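Local coordinates for ribokinase, putative (Burkholderia thailandensis, PDB 3B1R), which probably phosphorylates nucleosides as a kinase of the ribokinase (PfkB) family, binding a nucleoside and a nucleotide with magnesium, at residues E26-E31 and T115-N120; Q223-T228 and T235-D240. All blocks are in the same frame, centred on the assembly; numbering follows the deposited sequence.

Interaction 1: residues E26-E31 and T115-N120. With AMP (adenosine monophosphate), chain H.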
loop_
_atom_site.group_PDB
_atom_site.type_symbol
_atom_site.label_atom_id
_atom_site.label_comp_id
_atom_site.label_asym_id
_atom_site.label_seq_id
_atom_site.Cartn_x
_atom_site.Cartn_y
_atom_site.Cartn_z
ATOM N N GLU A 26 10.701 0.975 4.523
ATOM C CA GLU A 26 11.691 1.391 5.523
ATOM C C GLU A 26 11.959 2.855 5.269
ATOM O O GLU A 26 12.906 3.205 4.584
ATOM C CB GLU A 26 12.994 0.592 5.399
ATOM C CG GLU A 26 12.808 -0.891 5.125
ATOM C CD GLU A 26 12.834 -1.734 6.377
ATOM O OE1 GLU A 26 12.100 -1.408 7.338
ATOM O OE2 GLU A 26 13.592 -2.735 6.390
ATOM N N GLY A 27 11.087 3.705 5.798
ATOM C CA GLY A 27 11.117 5.141 5.543
ATOM C C GLY A 27 9.817 5.747 6.028
ATOM O O GLY A 27 9.078 5.125 6.786
ATOM N N ARG A 28 9.531 6.964 5.594
ATOM C CA ARG A 28 8.316 7.627 6.015
ATOM C C ARG A 28 7.617 8.245 4.830
ATOM O O ARG A 28 8.209 9.073 4.122
ATOM C CB ARG A 28 8.613 8.649 7.114
ATOM C CG ARG A 28 8.908 7.959 8.467
ATOM C CD ARG A 28 9.836 8.770 9.364
ATOM N NE ARG A 28 10.774 7.909 10.108
ATOM C CZ ARG A 28 10.451 7.136 11.145
ATOM N NH1 ARG A 28 9.201 7.088 11.591
ATOM N NH2 ARG A 28 11.382 6.405 11.739
ATOM N N PHE A 29 6.369 7.816 4.610
ATOM C CA PHE A 29 5.557 8.269 3.479
ATOM C C PHE A 29 5.552 9.793 3.400
ATOM O O PHE A 29 5.538 10.376 2.302
ATOM C CB PHE A 29 4.111 7.772 3.602
ATOM C CG PHE A 29 3.933 6.285 3.385
ATOM C CD1 PHE A 29 4.755 5.578 2.528
ATOM C CD2 PHE A 29 2.880 5.610 4.006
ATOM C CE1 PHE A 29 4.563 4.211 2.315
ATOM C CE2 PHE A 29 2.683 4.243 3.805
ATOM C CZ PHE A 29 3.529 3.546 2.951
ATOM N N ARG A 30 5.566 10.424 4.577
ATOM C CA ARG A 30 5.542 11.879 4.715
ATOM C C ARG A 30 6.651 12.598 3.941
ATOM O O ARG A 30 6.438 13.695 3.406
ATOM C CB ARG A 30 5.630 12.253 6.189
ATOM C CG ARG A 30 5.958 13.714 6.451
ATOM C CD ARG A 30 4.800 14.622 6.036
ATOM N NE ARG A 30 3.806 14.773 7.095
ATOM C CZ ARG A 30 3.372 15.946 7.550
ATOM N NH1 ARG A 30 2.467 15.981 8.526
ATOM N NH2 ARG A 30 3.837 17.080 7.023
ATOM N N GLU A 31 7.834 11.991 3.912
ATOM C CA GLU A 31 8.977 12.576 3.221
ATOM C C GLU A 31 8.816 12.603 1.697
ATOM O O GLU A 31 9.534 13.350 1.010
ATOM C CB GLU A 31 10.272 11.863 3.625
ATOM C CG GLU A 31 10.787 12.294 5.004
ATOM C CD GLU A 31 11.815 11.346 5.582
ATOM O OE1 GLU A 31 12.622 10.785 4.810
ATOM O OE2 GLU A 31 11.825 11.167 6.815
ATOM N N THR A 115 2.575 -0.201 4.598
ATOM C CA THR A 115 2.781 0.763 5.659
ATOM C C THR A 115 4.172 1.386 5.594
ATOM O O THR A 115 4.963 1.070 4.699
ATOM C CB THR A 115 2.472 0.104 7.037
ATOM O OG1 THR A 115 2.724 1.031 8.105
ATOM C CG2 THR A 115 3.292 -1.165 7.244
ATOM N N ASP A 116 4.448 2.313 6.506
ATOM C CA ASP A 116 5.791 2.866 6.659
ATOM C C ASP A 116 6.197 2.846 8.141
ATOM O O ASP A 116 5.517 2.231 8.961
ATOM C CB ASP A 116 5.869 4.275 6.070
ATOM C CG ASP A 116 5.101 5.310 6.883
ATOM O OD1 ASP A 116 5.183 6.496 6.510
ATOM O OD2 ASP A 116 4.423 4.959 7.882
ATOM N N LEU A 117 7.284 3.535 8.475
ATOM C CA LEU A 117 7.785 3.561 9.854
ATOM C C LEU A 117 7.041 4.552 10.743
ATOM O O LEU A 117 7.313 4.646 11.942
ATOM C CB LEU A 117 9.301 3.790 9.879
ATOM C CG LEU A 117 10.110 2.673 9.191
ATOM C CD1 LEU A 117 11.585 3.026 9.126
ATOM C CD2 LEU A 117 9.898 1.321 9.898
ATOM N N ASP A 118 6.105 5.279 10.141
ATOM C CA ASP A 118 5.189 6.165 10.861
ATOM C C ASP A 118 3.870 5.480 11.172
ATOM O O ASP A 118 2.931 6.137 11.637
ATOM C CB ASP A 118 4.883 7.418 10.034
ATOM C CG ASP A 118 5.781 8.575 10.377
ATOM O OD1 ASP A 118 6.771 8.354 11.094
ATOM O OD2 ASP A 118 5.500 9.702 9.918
ATOM N N ASN A 119 3.783 4.184 10.875
ATOM C CA ASN A 119 2.558 3.408 11.087
ATOM C C ASN A 119 1.337 3.898 10.281
ATOM O O ASN A 119 0.168 3.721 10.688
ATOM C CB ASN A 119 2.228 3.322 12.584
ATOM C CG ASN A 119 1.445 2.080 12.934
ATOM O OD1 ASN A 119 1.300 1.171 12.127
ATOM N ND2 ASN A 119 0.931 2.039 14.143
ATOM N N ASN A 120 1.613 4.516 9.141
ATOM C CA ASN A 120 0.578 4.878 8.189
ATOM C C ASN A 120 0.090 3.635 7.417
ATOM O O ASN A 120 0.439 3.426 6.239
ATOM C CB ASN A 120 1.073 5.985 7.239
ATOM C CG ASN A 120 1.242 7.328 7.940
ATOM O OD1 ASN A 120 0.335 7.808 8.617
ATOM N ND2 ASN A 120 2.401 7.949 7.763
HETATM P P AMP H . 0.675 3.968 17.407
HETATM O O1P AMP H . -0.447 2.975 17.223
HETATM O O2P AMP H . 1.541 4.077 16.180
HETATM O O3P AMP H . 0.220 5.284 17.994
HETATM O "O5'" AMP H . 1.636 3.295 18.494
HETATM C "C5'" AMP H . 1.083 2.829 19.705
HETATM C "C4'" AMP H . 2.106 2.982 20.810
HETATM O "O4'" AMP H . 3.204 2.106 20.530
HETATM C "C3'" AMP H . 2.694 4.383 20.973
HETATM O "O3'" AMP H . 1.917 5.281 21.789
HETATM C "C2'" AMP H . 4.016 4.020 21.619
HETATM O "O2'" AMP H . 3.877 3.692 23.013
HETATM C "C1'" AMP H . 4.423 2.756 20.894
HETATM N N9 AMP H . 5.163 3.229 19.704
HETATM C C8 AMP H . 4.693 3.432 18.454
HETATM N N7 AMP H . 5.677 3.904 17.636
HETATM C C5 AMP H . 6.798 4.026 18.386
HETATM C C6 AMP H . 8.197 4.460 18.167
HETATM N N6 AMP H . 8.603 4.882 16.948
HETATM N N1 AMP H . 9.047 4.436 19.220
HETATM C C2 AMP H . 8.663 4.023 20.444
HETATM N N3 AMP H . 7.409 3.609 20.710
HETATM C C4 AMP H . 6.455 3.580 19.740
HETATM O O HOH W 1 5.372 9.392 7.245
#
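One face of the Phe29 ring is covered by the side chain of Asp116: CB stands over the ring centre, 3.7 Å from the centroid, in a CH-pi contact, and the carboxylate continues from it as a stacked plane turned 25° from the ring. At the ring's edge, in plane, lies the carbonyl oxygen Asn120 O, 3.4 Å from Phe29 CE2. The Arg28 guanidinium carries Leu117 CB over one face, offset toward its rim. Its edge meets Asp118, with Arg28 NH1 bonded to Asp118 OD1 at 2.8 Å in a salt bridge that keeps to the guanidinium plane, though the carboxylate is turned 57° from it.

Asp116 divides its two oxygens between the segments. OD1 uses its anti lone pair to take Phe29 N at 2.6 Å across the contact, while OD2 turns back into its own loop, accepting Asp118 N at 2.8 Å and Asn120 N at 3.1 Å from opposite faces of the carboxylate. Setting CG between the backbone N and the carbonyl carbon (chi1 70°) lets this one group serve both loops. Beside it, Leu117 N also hydrogen-bonds to Gly27 O. Leu40 of the second subunit packs on Arg30 and Asn120.

Asp116 to Asn119 form a type I beta turn, combined with an Asx turn at Asp116, between strands 109-115 and 122-126 of the smaller sheet. From this turn Asn119 ND2 reaches AMP O2P at 2.9 Å, making the braced hairpin loop part of the nucleotide-binding site.

Interaction 2: residues Q223-T228 and T235-D240. With AMP (adenosine monophosphate), chain H.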
loop_
_atom_site.group_PDB
_atom_site.type_symbol
_atom_site.label_atom_id
_atom_site.label_comp_id
_atom_site.label_asym_id
_atom_site.label_seq_id
_atom_site.Cartn_x
_atom_site.Cartn_y
_atom_site.Cartn_z
ATOM N N GLN A 223 -14.602 7.149 31.148
ATOM C CA GLN A 223 -13.694 7.272 32.274
ATOM C C GLN A 223 -12.290 7.738 31.857
ATOM O O GLN A 223 -11.681 8.576 32.536
ATOM C CB GLN A 223 -13.735 6.010 33.133
ATOM C CG GLN A 223 -15.104 5.914 33.857
ATOM C CD GLN A 223 -15.415 4.571 34.499
ATOM O OE1 GLN A 223 -14.556 3.947 35.126
ATOM N NE2 GLN A 223 -16.677 4.130 34.368
ATOM N N ALA A 224 -11.807 7.234 30.715
ATOM C CA ALA A 224 -10.547 7.692 30.128
ATOM C C ALA A 224 -10.557 7.702 28.594
ATOM O O ALA A 224 -11.048 6.762 27.954
ATOM C CB ALA A 224 -9.368 6.857 30.648
ATOM N N LEU A 225 -10.021 8.784 28.032
ATOM C CA LEU A 225 -9.743 8.884 26.605
ATOM C C LEU A 225 -8.233 8.829 26.395
ATOM O O LEU A 225 -7.471 9.675 26.882
ATOM C CB LEU A 225 -10.333 10.165 25.989
ATOM C CG LEU A 225 -9.874 10.607 24.583
ATOM C CD1 LEU A 225 -10.285 9.598 23.511
ATOM C CD2 LEU A 225 -10.460 11.981 24.240
ATOM N N ILE A 226 -7.822 7.808 25.662
ATOM C CA ILE A 226 -6.425 7.516 25.448
ATOM C C ILE A 226 -6.131 7.671 23.966
ATOM O O ILE A 226 -6.788 7.039 23.123
ATOM C CB ILE A 226 -6.093 6.091 25.938
ATOM C CG1 ILE A 226 -6.457 5.954 27.424
ATOM C CG2 ILE A 226 -4.611 5.763 25.717
ATOM C CD1 ILE A 226 -7.308 4.750 27.710
ATOM N N ILE A 227 -5.161 8.530 23.656
ATOM C CA ILE A 227 -4.777 8.804 22.265
ATOM C C ILE A 227 -3.276 8.530 22.081
ATOM O O ILE A 227 -2.453 9.178 22.716
ATOM C CB ILE A 227 -5.156 10.255 21.829
ATOM C CG1 ILE A 227 -6.639 10.546 22.115
ATOM C CG2 ILE A 227 -4.863 10.478 20.340
ATOM C CD1 ILE A 227 -7.074 11.961 21.774
ATOM N N THR A 228 -2.936 7.550 21.237
ATOM C CA THR A 228 -1.539 7.202 20.990
ATOM C C THR A 228 -1.044 7.985 19.780
ATOM O O THR A 228 -1.794 8.210 18.836
ATOM C CB THR A 228 -1.319 5.676 20.756
ATOM O OG1 THR A 228 -1.885 5.294 19.503
ATOM C CG2 THR A 228 -1.947 4.843 21.858
ATOM N N THR A 235 -1.511 10.117 25.247
ATOM C CA THR A 235 -2.230 10.932 26.222
ATOM C C THR A 235 -3.277 10.067 26.923
ATOM O O THR A 235 -4.036 9.364 26.257
ATOM C CB THR A 235 -2.947 12.115 25.533
ATOM O OG1 THR A 235 -1.986 13.124 25.192
ATOM C CG2 THR A 235 -3.988 12.731 26.456
ATOM N N ILE A 236 -3.309 10.117 28.257
ATOM C CA ILE A 236 -4.388 9.495 29.028
ATOM C C ILE A 236 -5.216 10.594 29.709
ATOM O O ILE A 236 -4.771 11.200 30.682
ATOM C CB ILE A 236 -3.870 8.467 30.082
ATOM C CG1 ILE A 236 -3.073 7.347 29.399
ATOM C CG2 ILE A 236 -5.051 7.890 30.892
ATOM C CD1 ILE A 236 -2.542 6.281 30.346
ATOM N N ARG A 237 -6.418 10.825 29.182
ATOM C CA ARG A 237 -7.274 11.935 29.589
ATOM C C ARG A 237 -8.338 11.453 30.582
ATOM O O ARG A 237 -9.042 10.478 30.310
ATOM C CB ARG A 237 -7.961 12.520 28.346
ATOM C CG ARG A 237 -8.181 14.038 28.308
ATOM C CD ARG A 237 -9.005 14.422 27.063
ATOM N NE ARG A 237 -8.637 15.725 26.495
ATOM C CZ ARG A 237 -9.331 16.851 26.658
ATOM N NH1 ARG A 237 -10.443 16.864 27.381
ATOM N NH2 ARG A 237 -8.899 17.981 26.102
ATOM N N HIS A 238 -8.419 12.115 31.740
ATOM C CA HIS A 238 -9.647 12.131 32.546
ATOM C C HIS A 238 -10.322 13.469 32.251
ATOM O O HIS A 238 -9.868 14.233 31.390
ATOM C CB HIS A 238 -9.390 12.033 34.060
ATOM C CG HIS A 238 -8.207 11.195 34.442
ATOM N ND1 HIS A 238 -7.539 11.367 35.636
ATOM C CD2 HIS A 238 -7.569 10.190 33.794
ATOM C CE1 HIS A 238 -6.539 10.509 35.705
ATOM N NE2 HIS A 238 -6.533 9.785 34.599
ATOM N N ARG A 239 -11.404 13.758 32.958
ATOM C CA ARG A 239 -12.038 15.068 32.844
ATOM C C ARG A 239 -11.459 16.004 33.910
ATOM O O ARG A 239 -11.827 17.182 33.981
ATOM C CB ARG A 239 -13.568 14.954 32.961
ATOM C CG ARG A 239 -14.110 14.839 34.393
ATOM C CD ARG A 239 -13.985 13.431 34.927
ATOM N NE ARG A 239 -15.053 12.571 34.421
ATOM C CZ ARG A 239 -14.899 11.287 34.112
ATOM N NH1 ARG A 239 -13.709 10.711 34.230
ATOM N NH2 ARG A 239 -15.935 10.582 33.667
ATOM N N ASP A 240 -10.544 15.463 34.722
ATOM C CA ASP A 240 -9.965 16.161 35.873
ATOM C C ASP A 240 -8.435 16.174 35.833
ATOM O O ASP A 240 -7.773 16.658 36.766
ATOM C CB ASP A 240 -10.445 15.503 37.173
ATOM C CG ASP A 240 -9.483 14.433 37.689
ATOM O OD1 ASP A 240 -9.242 13.420 36.989
ATOM O OD2 ASP A 240 -8.971 14.614 38.816
HETATM P P AMP H . 0.675 3.968 17.407
HETATM O O1P AMP H . -0.447 2.975 17.223
HETATM O O2P AMP H . 1.541 4.077 16.180
HETATM O O3P AMP H . 0.220 5.284 17.994
HETATM O "O5'" AMP H . 1.636 3.295 18.494
HETATM C "C5'" AMP H . 1.083 2.829 19.705
HETATM C "C4'" AMP H . 2.106 2.982 20.810
HETATM O "O4'" AMP H . 3.204 2.106 20.530
HETATM C "C3'" AMP H . 2.694 4.383 20.973
HETATM O "O3'" AMP H . 1.917 5.281 21.789
HETATM C "C2'" AMP H . 4.016 4.020 21.619
HETATM O "O2'" AMP H . 3.877 3.692 23.013
HETATM C "C1'" AMP H . 4.423 2.756 20.894
HETATM N N9 AMP H . 5.163 3.229 19.704
HETATM C C8 AMP H . 4.693 3.432 18.454
HETATM N N7 AMP H . 5.677 3.904 17.636
HETATM C C5 AMP H . 6.798 4.026 18.386
HETATM C C6 AMP H . 8.197 4.460 18.167
HETATM N N6 AMP H . 8.603 4.882 16.948
HETATM N N1 AMP H . 9.047 4.436 19.220
HETATM C C2 AMP H . 8.663 4.023 20.444
HETATM N N3 AMP H . 7.409 3.609 20.710
HETATM C C4 AMP H . 6.455 3.580 19.740
#
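Strand 224-228 runs antiparallel to strand 235-237, their axes 4.6 Å apart at closest approach and their directions 167° apart, with Leu225-Arg237 and Ile227-Thr235 as hydrogen-bonded pairs and Ile226-Ile236 as the non-hydrogen-bonded pair between them. Each hydrogen-bonded pair makes two N-H...O bonds; the shortest, Arg237 N to Leu225 O, is 2.8 Å. Between the pairs the CA of Ile226 also comes to 3.1 Å from Thr235 O in a CA-H...O contact.

Ile226 and Ile236 lie side by side and point the same way, touching through their CG1 branches at 4.2 Å. With near-identical first torsions (chi1 -58° and -59°), these two branches come off their strands alike and meet. On the other face Leu225 runs alongside the aliphatic part of Arg237, Leu225 CD2 resting 4.0 Å from Arg237 CD. Past that point the arginine leads away from strand 224-228, and its NH1 forms a salt bridge with Asp216. Where the strands give way to loop, Arg239 folds back to make a weak bond from NH1 to Gln223 O, and His238 ND1 binds Asp240 OD1 at 3.0 Å, almost in the ring plane. At the other end Thr228 OG1 donates to AMP O3P at 2.6 Å, linking this strand end to the bound phosphate.

The hairpin belongs to the large central sheet of the ribokinase-like fold, with strand 196-200 flanking strand 224-228 and strand 242-245 flanking strand 234-237. Helix 215-219 packs on the face of Leu225, Ile227 and Arg237, whereas helix 259-272 meets the other through Phe263 and Leu267, which touch Ile226.

Overall arrangement
From the N terminus, the chain first enters the smaller sheet through strand 18-24, and the loop segment 26-31 comes next. Interaction 1 closes a long loop when 115-120 returns to that segment after 83 intervening residues, tying together the loops that follow the adjacent strands 18-24 and 109-115 of the smaller sheet. Interaction 2 opens only later: 223-228 and 235-240 close a short hairpin, with six residues between them, within the large sheet. The two contacts thus follow in series, neither nesting nor crossing. The centres of interactions 1 and 2 lie about 26 Å apart, and the nearest atoms of interactions 1 and 2 about 7 Å apart. The phosphate of one AMP bridges that gap, hydrogen-bonded from both, with His39 of the second subunit also reaching this nucleotide.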